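Local coordinates for protein type C neurotoxin (Clostridium botulinum, PDB 4F83) that probably recognises receptors on nerve cells, as the receptor-binding part of a botulinum neurotoxin in which a concanavalin-like domain is joined to a trefoil domain, at residues 27-32 with 50-55; 43-48 with 193-198; 91-96 with 174-179. All coordinates share one frame; numbering follows the deposited sequence.

How the interactions relate
Three contacts of the concanavalin-like domain illustrate how the chemistry of a beta contact follows its depth in the fold. Interaction 2 is the buried one, with four backbone bonds and mostly apolar side chains. Interaction 1 has the same number of backbone bonds but lies nearer the surface, and its two sheet faces differ, one aliphatic and one partly charged. Interaction 3, farthest from the chain centre, depends on side chains and waters instead. The elements are shared: strand 51-55 of interaction 1 pairs with strand 178-181 of interaction 3 through V54 and I179, I52 packs on F43 of interaction 2, and F198 of interaction 2 touches I91 of interaction 3.

Interaction 1. Residues 27-32 with 50-55; sequences VRLEGD and DKIIVN
E30 meets K51 and I53 on one face of an antiparallel pair of strands, 27-30 and 51-55, and its side chain illustrates how a charged group can rest against an aliphatic methyl of the next strand. From the backbone its CB lies 3.8 Å from K51 O. CG is placed beside the backbone N and opposite the carbonyl carbon (chi1 -65°), and from there the chain runs out extended. The carboxylate stands out between the two strands, where I53 CD1 reaches E30 CD at 3.6 Å; both oxygens touch that same methyl, in van der Waals contact without a bond. E30 OE2 also comes within 3.9 Å of K51 CD, a methylene contact, since the K51 ammonium leads off elsewhere. R28 is extended at its first two torsions and bends at chi3 (59°), bringing its NH2 to 4.3 Å from I53 CG2. E30 OE1 lies in the plane of the R28 guanidinium, at its edge, but 3.9 Å from R28 NE.

The backbone ladder supplies the directed bonds. R28 and I53 exchange two, I53 N to R28 O being nearly straight (171°) at 2.8 Å, and E30 and K51 exchange two more. On the other face V27 CG1 and I52 CG2 stand side by side at 4.1 Å. Past the strand ends D50 CB packs on the backbone of D32, while D50 OD1 takes the backbone N of S46.

Main-chain bonds thus hold the register, while side chains give each face its character: aliphatic with V27, L29, I52 and V54, mixed with R28, E30, K51 and I53. The R28-E30 ion pair, within 27-32, is long and so probably weak.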
ATOM      1  N   VAL A  27      -5.761 -23.912 -13.431  1.00 28.50           N
ATOM      2  CA  VAL A  27      -5.534 -23.160 -12.188  1.00 28.65           C
ATOM      3  C   VAL A  27      -6.327 -23.818 -11.066  1.00 30.37           C
ATOM      4  O   VAL A  27      -7.562 -23.760 -11.050  1.00 31.19           O
ATOM      5  CB  VAL A  27      -5.949 -21.687 -12.342  1.00 28.53           C
ATOM      6  CG1 VAL A  27      -5.660 -20.907 -11.063  1.00 27.95           C
ATOM      7  CG2 VAL A  27      -5.217 -21.046 -13.528  1.00 26.77           C
ATOM      8  N   ARG A  28      -5.616 -24.464 -10.143  1.00 30.45           N
ATOM      9  CA  ARG A  28      -6.276 -25.228  -9.078  1.00 32.33           C
ATOM     10  C   ARG A  28      -5.943 -24.625  -7.727  1.00 31.89           C
ATOM     11  O   ARG A  28      -4.768 -24.372  -7.433  1.00 30.71           O
ATOM     12  CB  ARG A  28      -5.854 -26.697  -9.114  1.00 33.29           C
ATOM     13  CG  ARG A  28      -6.513 -27.549  -8.015  1.00 38.69           C
ATOM     14  CD  ARG A  28      -6.518 -29.033  -8.342  1.00 46.20           C
ATOM     15  NE  ARG A  28      -5.176 -29.575  -8.532  1.00 50.52           N
ATOM     16  CZ  ARG A  28      -4.611 -29.795  -9.721  1.00 55.66           C
ATOM     17  NH1 ARG A  28      -5.272 -29.514 -10.841  1.00 58.37           N
ATOM     18  NH2 ARG A  28      -3.379 -30.293  -9.793  1.00 56.89           N
ATOM     19  N   LEU A  29      -6.982 -24.386  -6.918  1.00 31.90           N
ATOM     20  CA  LEU A  29      -6.823 -23.826  -5.570  1.00 33.23           C
ATOM     21  C   LEU A  29      -6.897 -24.944  -4.541  1.00 34.37           C
ATOM     22  O   LEU A  29      -7.775 -25.798  -4.622  1.00 34.09           O
ATOM     23  CB  LEU A  29      -7.925 -22.802  -5.292  1.00 33.50           C
ATOM     24  CG  LEU A  29      -7.784 -21.364  -5.784  1.00 35.57           C
ATOM     25  CD1 LEU A  29      -7.554 -21.263  -7.278  1.00 38.04           C
ATOM     26  CD2 LEU A  29      -9.013 -20.580  -5.394  1.00 37.30           C
ATOM     27  N   GLU A  30      -5.971 -24.944  -3.586  1.00 34.59           N
ATOM     28  CA  GLU A  30      -5.922 -25.961  -2.534  1.00 36.74           C
ATOM     29  C   GLU A  30      -5.851 -25.323  -1.150  1.00 37.33           C
ATOM     30  O   GLU A  30      -5.188 -24.298  -0.958  1.00 35.14           O
ATOM     31  CB  GLU A  30      -4.723 -26.891  -2.720  1.00 37.46           C
ATOM     32  CG  GLU A  30      -4.777 -27.733  -3.979  1.00 40.45           C
ATOM     33  CD  GLU A  30      -3.665 -28.766  -4.051  1.00 46.32           C
ATOM     34  OE1 GLU A  30      -3.814 -29.739  -4.837  1.00 48.48           O
ATOM     35  OE2 GLU A  30      -2.639 -28.608  -3.342  1.00 47.27           O
ATOM     36  N   GLY A  31      -6.531 -25.930  -0.180  1.00 38.67           N
ATOM     37  CA  GLY A  31      -6.558 -25.364   1.169  1.00 39.74           C
ATOM     38  C   GLY A  31      -7.154 -23.963   1.188  1.00 39.83           C
ATOM     39  O   GLY A  31      -7.964 -23.621   0.335  1.00 40.17           O
ATOM     40  N   ASP A  32      -6.723 -23.147   2.151  1.00 40.40           N
ATOM     41  CA  ASP A  32      -7.351 -21.846   2.440  1.00 40.74           C
ATOM     42  C   ASP A  32      -6.838 -20.711   1.581  1.00 39.82           C
ATOM     43  O   ASP A  32      -6.126 -19.813   2.066  1.00 40.21           O
ATOM     44  CB  ASP A  32      -7.183 -21.489   3.941  1.00 41.87           C
ATOM     45  CG  ASP A  32      -7.823 -20.140   4.317  1.00 43.51           C
ATOM     46  OD1 ASP A  32      -7.504 -19.615   5.411  1.00 46.59           O
ATOM     47  OD2 ASP A  32      -8.638 -19.603   3.530  1.00 45.36           O
ATOM     48  N   ASP A  50      -1.998 -23.270   2.246  1.00 28.82           N
ATOM     49  CA  ASP A  50      -2.798 -23.137   1.014  1.00 27.24           C
ATOM     50  C   ASP A  50      -1.905 -22.958  -0.211  1.00 25.88           C
ATOM     51  O   ASP A  50      -0.782 -22.461  -0.102  1.00 24.95           O
ATOM     52  CB  ASP A  50      -3.842 -22.012   1.111  1.00 27.32           C
ATOM     53  CG  ASP A  50      -3.233 -20.619   1.104  1.00 28.55           C
ATOM     54  OD1 ASP A  50      -2.458 -20.297   2.029  1.00 29.18           O
ATOM     55  OD2 ASP A  50      -3.571 -19.821   0.179  1.00 29.15           O
ATOM     56  N   LYS A  51      -2.396 -23.432  -1.361  1.00 25.68           N
ATOM     57  CA  LYS A  51      -1.582 -23.471  -2.586  1.00 26.03           C
ATOM     58  C   LYS A  51      -2.426 -23.102  -3.772  1.00 24.82           C
ATOM     59  O   LYS A  51      -3.621 -23.390  -3.797  1.00 25.87           O
ATOM     60  CB  LYS A  51      -1.034 -24.872  -2.834  1.00 27.61           C
ATOM     61  CG  LYS A  51       0.068 -25.324  -1.898  1.00 31.86           C
ATOM     62  CD  LYS A  51       0.593 -26.696  -2.343  1.00 37.12           C
ATOM     63  CE  LYS A  51       1.335 -27.424  -1.211  1.00 43.45           C
ATOM     64  NZ  LYS A  51       2.243 -26.522  -0.427  1.00 46.48           N
ATOM     65  N   ILE A  52      -1.795 -22.490  -4.768  1.00 23.85           N
ATOM     66  CA  ILE A  52      -2.379 -22.362  -6.086  1.00 23.26           C
ATOM     67  C   ILE A  52      -1.446 -23.077  -7.058  1.00 23.39           C
ATOM     68  O   ILE A  52      -0.265 -22.793  -7.108  1.00 21.69           O
ATOM     69  CB  ILE A  52      -2.577 -20.867  -6.499  1.00 22.94           C
ATOM     70  CG1 ILE A  52      -3.557 -20.176  -5.538  1.00 24.25           C
ATOM     71  CG2 ILE A  52      -3.058 -20.757  -7.963  1.00 23.92           C
ATOM     72  CD1 ILE A  52      -3.676 -18.681  -5.748  1.00 26.18           C
ATOM     73  N   ILE A  53      -1.974 -24.044  -7.797  1.00 23.38           N
ATOM     74  CA  ILE A  53      -1.160 -24.805  -8.721  1.00 24.45           C
ATOM     75  C   ILE A  53      -1.580 -24.434 -10.133  1.00 23.32           C
ATOM     76  O   ILE A  53      -2.711 -24.660 -10.521  1.00 24.49           O
ATOM     77  CB  ILE A  53      -1.299 -26.349  -8.474  1.00 26.00           C
ATOM     78  CG1 ILE A  53      -0.836 -26.696  -7.052  1.00 29.24           C
ATOM     79  CG2 ILE A  53      -0.462 -27.141  -9.472  1.00 26.95           C
ATOM     80  CD1 ILE A  53      -1.187 -28.096  -6.635  1.00 33.33           C
ATOM     81  N   VAL A  54      -0.671 -23.827 -10.871  1.00 22.27           N
ATOM     82  CA  VAL A  54      -0.910 -23.466 -12.267  1.00 23.26           C
ATOM     83  C   VAL A  54      -0.191 -24.438 -13.174  1.00 23.97           C
ATOM     84  O   VAL A  54       1.006 -24.677 -13.010  1.00 23.70           O
ATOM     85  CB  VAL A  54      -0.444 -22.007 -12.554  1.00 23.41           C
ATOM     86  CG1 VAL A  54      -0.626 -21.659 -14.029  1.00 21.92           C
ATOM     87  CG2 VAL A  54      -1.242 -21.027 -11.668  1.00 22.85           C
ATOM     88  N   ASN A  55      -0.931 -25.007 -14.141  1.00 24.98           N
ATOM     89  CA  ASN A  55      -0.334 -25.795 -15.203  1.00 26.43           C
ATOM     90  C   ASN A  55      -0.543 -25.149 -16.559  1.00 26.78           C
ATOM     91  O   ASN A  55      -1.671 -25.102 -17.074  1.00 27.80           O
ATOM     92  CB  ASN A  55      -0.874 -27.246 -15.186  1.00 27.98           C
ATOM     93  CG  ASN A  55      -0.092 -28.116 -14.247  1.00 29.84           C
ATOM     94  OD1 ASN A  55       0.999 -28.579 -14.581  1.00 33.68           O
ATOM     95  ND2 ASN A  55      -0.591 -28.264 -13.026  1.00 30.57           N
TER

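Interaction 2. Residues 43-48 with 193-198; sequences FKLSSS and LWIRDF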
ATOM      1  N   PHE A  43      -4.697 -12.707  -3.979  1.00 18.96           N
ATOM      2  CA  PHE A  43      -4.775 -13.936  -3.248  1.00 18.69           C
ATOM      3  C   PHE A  43      -3.804 -13.964  -2.084  1.00 19.26           C
ATOM      4  O   PHE A  43      -2.829 -13.288  -2.064  1.00 17.54           O
ATOM      5  CB  PHE A  43      -4.621 -15.187  -4.129  1.00 19.68           C
ATOM      6  CG  PHE A  43      -3.357 -15.227  -4.986  1.00 18.92           C
ATOM      7  CD1 PHE A  43      -3.357 -14.732  -6.246  1.00 19.23           C
ATOM      8  CD2 PHE A  43      -2.222 -15.824  -4.554  1.00 19.68           C
ATOM      9  CE1 PHE A  43      -2.254 -14.790  -7.017  1.00 21.32           C
ATOM     10  CE2 PHE A  43      -1.125 -15.887  -5.337  1.00 20.04           C
ATOM     11  CZ  PHE A  43      -1.158 -15.370  -6.561  1.00 19.80           C
ATOM     12  N   LYS A  44      -4.137 -14.783  -1.118  1.00 19.07           N
ATOM     13  CA  LYS A  44      -3.375 -14.849   0.095  1.00 19.26           C
ATOM     14  C   LYS A  44      -2.668 -16.174   0.298  1.00 21.22           C
ATOM     15  O   LYS A  44      -3.239 -17.195   0.100  1.00 21.54           O
ATOM     16  CB  LYS A  44      -4.302 -14.577   1.275  1.00 19.84           C
ATOM     17  CG  LYS A  44      -3.670 -14.582   2.593  1.00 22.14           C
ATOM     18  CD  LYS A  44      -4.678 -14.241   3.668  1.00 25.75           C
ATOM     19  CE  LYS A  44      -4.164 -14.522   5.042  1.00 31.90           C
ATOM     20  NZ  LYS A  44      -5.134 -14.193   6.129  1.00 33.30           N
ATOM     21  N   LEU A  45      -1.404 -16.114   0.681  1.00 21.37           N
ATOM     22  CA  LEU A  45      -0.643 -17.322   0.987  1.00 22.05           C
ATOM     23  C   LEU A  45      -0.273 -17.251   2.465  1.00 23.15           C
ATOM     24  O   LEU A  45       0.366 -16.297   2.908  1.00 22.62           O
ATOM     25  CB  LEU A  45       0.613 -17.412   0.105  1.00 21.24           C
ATOM     26  CG  LEU A  45       0.384 -17.313  -1.406  1.00 22.73           C
ATOM     27  CD1 LEU A  45       1.710 -17.310  -2.188  1.00 23.03           C
ATOM     28  CD2 LEU A  45      -0.522 -18.440  -1.904  1.00 23.26           C
ATOM     29  N   SER A  46      -0.692 -18.245   3.219  1.00 25.03           N
ATOM     30  CA  SER A  46      -0.453 -18.266   4.661  1.00 26.87           C
ATOM     31  C   SER A  46       0.133 -19.585   5.137  1.00 27.76           C
ATOM     32  O   SER A  46       0.288 -20.547   4.365  1.00 27.67           O
ATOM     33  CB  SER A  46      -1.742 -17.973   5.444  1.00 26.96           C
ATOM     34  OG  SER A  46      -2.678 -19.019   5.311  1.00 31.17           O
ATOM     35  N   SER A  47       0.432 -19.620   6.426  1.00 29.01           N
ATOM     36  CA  SER A  47       0.936 -20.808   7.086  1.00 30.43           C
ATOM     37  C   SER A  47      -0.153 -21.883   7.210  1.00 31.23           C
ATOM     38  O   SER A  47       0.077 -22.939   7.781  1.00 31.97           O
ATOM     39  CB  SER A  47       1.452 -20.421   8.463  1.00 31.08           C
ATOM     40  OG  SER A  47       0.502 -19.616   9.122  1.00 32.17           O
ATOM     41  N   SER A  48      -1.341 -21.580   6.690  1.00 32.10           N
ATOM     42  CA  SER A  48      -2.378 -22.584   6.402  1.00 33.30           C
ATOM     43  C   SER A  48      -1.831 -23.672   5.495  1.00 32.73           C
ATOM     44  O   SER A  48      -2.317 -24.817   5.513  1.00 33.34           O
ATOM     45  CB  SER A  48      -3.557 -21.912   5.678  1.00 33.71           C
ATOM     46  OG  SER A  48      -4.653 -22.805   5.548  1.00 40.65           O
ATOM     47  N   LEU A 193       1.283 -13.609   3.370  1.00 17.69           N
ATOM     48  CA  LEU A 193       1.548 -12.568   2.378  1.00 16.48           C
ATOM     49  C   LEU A 193       0.422 -12.586   1.360  1.00 15.96           C
ATOM     50  O   LEU A 193      -0.401 -13.534   1.320  1.00 16.48           O
ATOM     51  CB  LEU A 193       2.900 -12.800   1.685  1.00 17.89           C
ATOM     52  CG  LEU A 193       2.953 -14.103   0.877  1.00 20.82           C
ATOM     53  CD1 LEU A 193       2.506 -13.876  -0.596  1.00 26.48           C
ATOM     54  CD2 LEU A 193       4.295 -14.729   0.920  1.00 28.77           C
ATOM     55  N   TRP A 194       0.375 -11.538   0.533  1.00 14.71           N
ATOM     56  CA  TRP A 194      -0.631 -11.430  -0.517  1.00 15.35           C
ATOM     57  C   TRP A 194       0.052 -11.115  -1.824  1.00 15.22           C
ATOM     58  O   TRP A 194       1.088 -10.438  -1.844  1.00 17.00           O
ATOM     59  CB  TRP A 194      -1.645 -10.293  -0.230  1.00 14.43           C
ATOM     60  CG  TRP A 194      -2.492 -10.453   1.003  1.00 16.21           C
ATOM     61  CD1 TRP A 194      -3.815 -10.830   1.045  1.00 17.27           C
ATOM     62  CD2 TRP A 194      -2.088 -10.209   2.371  1.00 16.79           C
ATOM     63  NE1 TRP A 194      -4.268 -10.817   2.372  1.00 18.37           N
ATOM     64  CE2 TRP A 194      -3.222 -10.445   3.194  1.00 17.58           C
ATOM     65  CE3 TRP A 194      -0.882  -9.802   2.968  1.00 16.38           C
ATOM     66  CZ2 TRP A 194      -3.189 -10.297   4.614  1.00 19.38           C
ATOM     67  CZ3 TRP A 194      -0.840  -9.643   4.367  1.00 16.10           C
ATOM     68  CH2 TRP A 194      -1.988  -9.912   5.178  1.00 17.71           C
ATOM     69  N   ILE A 195      -0.542 -11.605  -2.917  1.00 15.82           N
ATOM     70  CA  ILE A 195      -0.070 -11.292  -4.267  1.00 16.61           C
ATOM     71  C   ILE A 195      -1.259 -10.793  -5.048  1.00 16.20           C
ATOM     72  O   ILE A 195      -2.364 -11.267  -4.827  1.00 16.67           O
ATOM     73  CB  ILE A 195       0.554 -12.538  -4.935  1.00 15.81           C
ATOM     74  CG1 ILE A 195       1.887 -12.862  -4.241  1.00 19.75           C
ATOM     75  CG2 ILE A 195       0.788 -12.307  -6.433  1.00 17.67           C
ATOM     76  CD1 ILE A 195       2.356 -14.279  -4.457  1.00 23.54           C
ATOM     77  N   ARG A 196      -1.067  -9.813  -5.931  1.00 14.92           N
ATOM     78  CA  ARG A 196      -2.139  -9.508  -6.886  1.00 15.31           C
ATOM     79  C   ARG A 196      -1.578  -9.274  -8.277  1.00 15.69           C
ATOM     80  O   ARG A 196      -0.396  -8.915  -8.441  1.00 14.57           O
ATOM     81  CB  ARG A 196      -2.981  -8.300  -6.450  1.00 15.07           C
ATOM     82  CG  ARG A 196      -2.359  -6.920  -6.764  1.00 17.19           C
ATOM     83  CD  ARG A 196      -3.302  -5.823  -6.258  1.00 17.29           C
ATOM     84  NE  ARG A 196      -3.018  -4.483  -6.781  1.00 18.96           N
ATOM     85  CZ  ARG A 196      -2.350  -3.527  -6.117  1.00 21.86           C
ATOM     86  NH1 ARG A 196      -1.786  -3.763  -4.928  1.00 20.80           N
ATOM     87  NH2 ARG A 196      -2.219  -2.309  -6.678  1.00 19.27           N
ATOM     88  N   ASP A 197      -2.459  -9.446  -9.259  1.00 16.12           N
ATOM     89  CA  ASP A 197      -2.195  -9.183 -10.674  1.00 17.67           C
ATOM     90  C   ASP A 197      -0.982  -9.939 -11.216  1.00 17.26           C
ATOM     91  O   ASP A 197      -0.124  -9.338 -11.884  1.00 17.35           O
ATOM     92  CB  ASP A 197      -2.022  -7.667 -10.956  1.00 17.35           C
ATOM     93  CG  ASP A 197      -3.175  -6.816 -10.452  1.00 22.98           C
ATOM     94  OD1 ASP A 197      -4.288  -7.330 -10.239  1.00 29.99           O
ATOM     95  OD2 ASP A 197      -2.954  -5.583 -10.327  1.00 25.87           O
ATOM     96  N   PHE A 198      -0.930 -11.239 -10.967  1.00 17.65           N
ATOM     97  CA  PHE A 198       0.222 -12.025 -11.393  1.00 16.96           C
ATOM     98  C   PHE A 198       0.171 -12.279 -12.909  1.00 17.19           C
ATOM     99  O   PHE A 198      -0.777 -12.874 -13.408  1.00 18.14           O
ATOM    100  CB  PHE A 198       0.278 -13.378 -10.679  1.00 16.24           C
ATOM    101  CG  PHE A 198       1.559 -14.122 -10.963  1.00 16.47           C
ATOM    102  CD1 PHE A 198       1.630 -15.056 -12.000  1.00 16.96           C
ATOM    103  CD2 PHE A 198       2.718 -13.825 -10.239  1.00 15.87           C
ATOM    104  CE1 PHE A 198       2.834 -15.713 -12.281  1.00 18.14           C
ATOM    105  CE2 PHE A 198       3.911 -14.496 -10.500  1.00 17.49           C
ATOM    106  CZ  PHE A 198       3.980 -15.427 -11.539  1.00 17.76           C
TER
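An antiparallel strand pair in the large sheet of the lectin-like domain brings F43, K44 and L45 against I195, W194 and L193, with side chains sorted by face. F43 and I195 form one hydrogen-bonded pair and L45 and L193 the other, the L45 N to L193 O bond measuring 2.8 Å. F43 CG takes the crowded position between the backbone N and the carbonyl carbon (chi1 55°), which sets the ring alongside I195. There I195 CB lies over one ring face, 4.0 Å from the centroid, a CH-pi contact displaced toward the rim, and I195 CG2 comes to 3.6 Å from F43 CZ. L45 CD1 touches I195 CD1, at 3.8 Å, and L193 CD1.

The other face holds K44 and W194. The fully extended lysine runs beside the indole; K44 CG sits over the five-membered ring, 4.1 Å from its centroid, and K44 CD is 3.7 Å from W194 NE1. W194 also makes a cation-pi contact with K76. On the apolar side I90 of strand 87-90 meets L45, L193 and I195, while F181 of strand 178-181 contacts F43 edge-to-face. Strand 68-77 also pairs with 192-201, its K76 and W74 bonded by backbone to W194 and R196.

Interaction 3. Residues 91-96 with 174-179; sequences INSIKQ and KLDKTI
K95 passes at a slant across one face of the D176 carboxylate, its CB, CG and CD all close against the group and K95 CG 3.6 Å from D176 CG. A bend at the last torsion (chi4 -65°) then brings K95 NZ in from above the carboxylate plane, 3.2 Å from D176 OD1, in a salt bridge. This oxygen is gripped from both faces of its plane, by K95 NZ on one and by the backbone N of T178, at 2.9 Å, on the other, which should restrain the carboxylate's rotation. One water accepts from K95 NZ and K174 NZ, which are 4.4 Å apart, probably easing the approach of two like charges.

S93 OG, opposite the backbone N at chi1 -162°, donates to T178 O at 2.9 Å from 34° off the carbonyl plane. A second water joins S93 O to D176 N, and a tetraethylene glycol, probably from the crystallisation liquor, hydrogen-bonds S93 OG and D176 O. Farther in, I91 and I179 lie side by side, with their CG2 methyls 3.5 Å apart.

D176 OD1 accepting from T178 N makes an Asx turn that shapes the entry to strand 178-181; the K95 salt bridge to that same oxygen, with the S93 OG bond to T178 O, ties it to strand 92-95 of the concanavalin-like beta fold.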
ATOM      1  N   ILE A  91       6.897 -18.911  -4.671  1.00 17.90           N
ATOM      2  CA  ILE A  91       6.405 -19.354  -5.980  1.00 18.00           C
ATOM      3  C   ILE A  91       7.477 -20.279  -6.524  1.00 19.27           C
ATOM      4  O   ILE A  91       8.646 -19.881  -6.630  1.00 19.27           O
ATOM      5  CB  ILE A  91       6.235 -18.181  -6.973  1.00 17.43           C
ATOM      6  CG1 ILE A  91       5.414 -17.045  -6.331  1.00 17.96           C
ATOM      7  CG2 ILE A  91       5.525 -18.683  -8.210  1.00 18.18           C
ATOM      8  CD1 ILE A  91       5.290 -15.771  -7.243  1.00 19.67           C
ATOM      9  N   ASN A  92       7.093 -21.506  -6.829  1.00 19.03           N
ATOM     10  CA  ASN A  92       8.048 -22.527  -7.201  1.00 19.28           C
ATOM     11  C   ASN A  92       7.744 -23.007  -8.616  1.00 19.63           C
ATOM     12  O   ASN A  92       6.673 -23.554  -8.858  1.00 19.95           O
ATOM     13  CB  ASN A  92       7.922 -23.702  -6.240  1.00 21.02           C
ATOM     14  CG  ASN A  92       9.122 -24.623  -6.260  1.00 24.99           C
ATOM     15  OD1 ASN A  92       9.959 -24.557  -7.148  1.00 31.50           O
ATOM     16  ND2 ASN A  92       9.209 -25.498  -5.262  1.00 29.28           N
ATOM     17  N   SER A  93       8.711 -22.831  -9.517  1.00 18.44           N
ATOM     18  CA  SER A  93       8.622 -23.411 -10.867  1.00 18.98           C
ATOM     19  C   SER A  93       9.932 -24.093 -11.232  1.00 19.35           C
ATOM     20  O   SER A  93      10.487 -23.899 -12.320  1.00 18.82           O
ATOM     21  CB  SER A  93       8.224 -22.346 -11.894  1.00 19.15           C
ATOM     22  OG  SER A  93       7.740 -22.962 -13.095  1.00 18.66           O
ATOM     23  N   ILE A  94      10.397 -24.931 -10.324  1.00 20.73           N
ATOM     24  CA  ILE A  94      11.577 -25.757 -10.588  1.00 22.78           C
ATOM     25  C   ILE A  94      11.177 -27.208 -10.492  1.00 24.39           C
ATOM     26  O   ILE A  94      10.486 -27.634  -9.535  1.00 25.04           O
ATOM     27  CB  ILE A  94      12.736 -25.434  -9.594  1.00 23.57           C
ATOM     28  CG1 ILE A  94      13.326 -24.061  -9.919  1.00 23.98           C
ATOM     29  CG2 ILE A  94      13.863 -26.531  -9.650  1.00 24.36           C
ATOM     30  CD1 ILE A  94      14.296 -23.532  -8.855  1.00 25.37           C
ATOM     31  N   LYS A  95      11.590 -27.975 -11.495  1.00 25.16           N
ATOM     32  CA  LYS A  95      11.460 -29.417 -11.481  1.00 27.63           C
ATOM     33  C   LYS A  95      12.568 -30.026 -12.330  1.00 27.82           C
ATOM     34  O   LYS A  95      13.065 -29.393 -13.282  1.00 26.09           O
ATOM     35  CB  LYS A  95      10.059 -29.871 -11.937  1.00 28.82           C
ATOM     36  CG  LYS A  95       9.821 -29.975 -13.437  1.00 32.41           C
ATOM     37  CD  LYS A  95       8.559 -30.853 -13.703  1.00 34.76           C
ATOM     38  CE  LYS A  95       8.286 -31.079 -15.210  1.00 39.58           C
ATOM     39  NZ  LYS A  95       7.919 -29.840 -16.018  1.00 36.43           N
ATOM     40  N   GLN A  96      12.972 -31.253 -11.976  1.00 29.87           N
ATOM     41  CA  GLN A  96      14.099 -31.922 -12.644  1.00 30.74           C
ATOM     42  C   GLN A  96      15.312 -30.980 -12.714  1.00 29.94           C
ATOM     43  O   GLN A  96      15.974 -30.845 -13.769  1.00 29.85           O
ATOM     44  CB  GLN A  96      13.700 -32.443 -14.023  1.00 32.58           C
ATOM     45  CG  GLN A  96      12.971 -33.822 -14.002  1.00 37.04           C
ATOM     46  CD  GLN A  96      11.727 -33.836 -13.141  1.00 43.72           C
ATOM     47  OE1 GLN A  96      11.796 -34.026 -11.918  1.00 47.42           O
ATOM     48  NE2 GLN A  96      10.570 -33.656 -13.774  1.00 46.94           N
ATOM     49  N   LYS A 174      15.582 -25.590 -18.336  1.00 20.67           N
ATOM     50  CA  LYS A 174      14.405 -26.302 -18.810  1.00 22.27           C
ATOM     51  C   LYS A 174      13.256 -25.694 -18.000  1.00 20.88           C
ATOM     52  O   LYS A 174      13.181 -25.883 -16.784  1.00 20.51           O
ATOM     53  CB  LYS A 174      14.579 -27.792 -18.466  1.00 22.41           C
ATOM     54  CG  LYS A 174      13.326 -28.676 -18.606  1.00 28.53           C
ATOM     55  CD  LYS A 174      12.994 -28.963 -20.004  1.00 28.24           C
ATOM     56  CE  LYS A 174      11.940 -30.109 -20.108  1.00 24.91           C
ATOM     57  NZ  LYS A 174      10.604 -29.739 -19.485  1.00 26.11           N
ATOM     58  N   LEU A 175      12.384 -24.941 -18.653  1.00 20.83           N
ATOM     59  CA  LEU A 175      11.264 -24.321 -17.916  1.00 20.76           C
ATOM     60  C   LEU A 175      10.216 -25.361 -17.540  1.00 21.27           C
ATOM     61  O   LEU A 175      10.043 -26.369 -18.238  1.00 21.56           O
ATOM     62  CB  LEU A 175      10.632 -23.205 -18.743  1.00 21.17           C
ATOM     63  CG  LEU A 175      11.538 -22.008 -19.000  1.00 21.85           C
ATOM     64  CD1 LEU A 175      10.871 -21.085 -19.997  1.00 23.30           C
ATOM     65  CD2 LEU A 175      11.838 -21.268 -17.672  1.00 21.68           C
ATOM     66  N   ASP A 176       9.494 -25.078 -16.451  1.00 21.43           N
ATOM     67  CA  ASP A 176       8.543 -26.004 -15.838  1.00 22.85           C
ATOM     68  C   ASP A 176       7.159 -25.464 -16.205  1.00 22.70           C
ATOM     69  O   ASP A 176       6.870 -24.283 -16.000  1.00 22.88           O
ATOM     70  CB  ASP A 176       8.795 -25.911 -14.314  1.00 21.93           C
ATOM     71  CG  ASP A 176       7.958 -26.861 -13.467  1.00 24.55           C
ATOM     72  OD1 ASP A 176       7.060 -27.581 -13.993  1.00 26.12           O
ATOM     73  OD2 ASP A 176       8.218 -26.847 -12.218  1.00 23.62           O
ATOM     74  N   LYS A 177       6.314 -26.316 -16.789  1.00 24.55           N
ATOM     75  CA  LYS A 177       4.960 -25.890 -17.137  1.00 24.46           C
ATOM     76  C   LYS A 177       4.099 -25.700 -15.875  1.00 25.31           C
ATOM     77  O   LYS A 177       3.047 -25.060 -15.927  1.00 26.00           O
ATOM     78  CB  LYS A 177       4.311 -26.893 -18.112  1.00 26.70           C
ATOM     79  CG  LYS A 177       3.826 -28.164 -17.452  1.00 28.59           C
ATOM     80  CD  LYS A 177       3.093 -29.060 -18.472  1.00 36.55           C
ATOM     81  CE  LYS A 177       2.612 -30.383 -17.840  1.00 39.82           C
ATOM     82  NZ  LYS A 177       1.501 -30.162 -16.853  1.00 43.24           N
ATOM     83  N   THR A 178       4.538 -26.281 -14.754  1.00 24.37           N
ATOM     84  CA  THR A 178       3.827 -26.133 -13.469  1.00 24.04           C
ATOM     85  C   THR A 178       4.438 -24.997 -12.615  1.00 22.16           C
ATOM     86  O   THR A 178       5.672 -24.865 -12.512  1.00 21.64           O
ATOM     87  CB  THR A 178       3.868 -27.437 -12.656  1.00 24.10           C
ATOM     88  OG1 THR A 178       3.442 -28.537 -13.475  1.00 28.02           O
ATOM     89  CG2 THR A 178       2.955 -27.357 -11.426  1.00 25.30           C
ATOM     90  N   ILE A 179       3.564 -24.212 -11.980  1.00 20.79           N
ATOM     91  CA  ILE A 179       3.984 -23.119 -11.107  1.00 20.46           C
ATOM     92  C   ILE A 179       3.152 -23.247  -9.844  1.00 20.94           C
ATOM     93  O   ILE A 179       1.917 -23.243  -9.918  1.00 21.99           O
ATOM     94  CB  ILE A 179       3.671 -21.774 -11.731  1.00 20.32           C
ATOM     95  CG1 ILE A 179       4.336 -21.686 -13.121  1.00 21.33           C
ATOM     96  CG2 ILE A 179       4.104 -20.599 -10.778  1.00 17.49           C
ATOM     97  CD1 ILE A 179       3.831 -20.531 -13.957  1.00 25.03           C
TER
HETATM   98  O   HOH W   1      10.258 -22.803 -14.867  1.00 13.87           O
HETATM   99  O   HOH W   2      10.508 -29.463 -16.761  1.00 17.68           O
HETATM  100  O   HOH W   3      12.150 -27.989 -15.511  1.00 20.72           O
HETATM  101  O   HOH W   4       5.292 -30.357 -14.669  1.00 25.63           O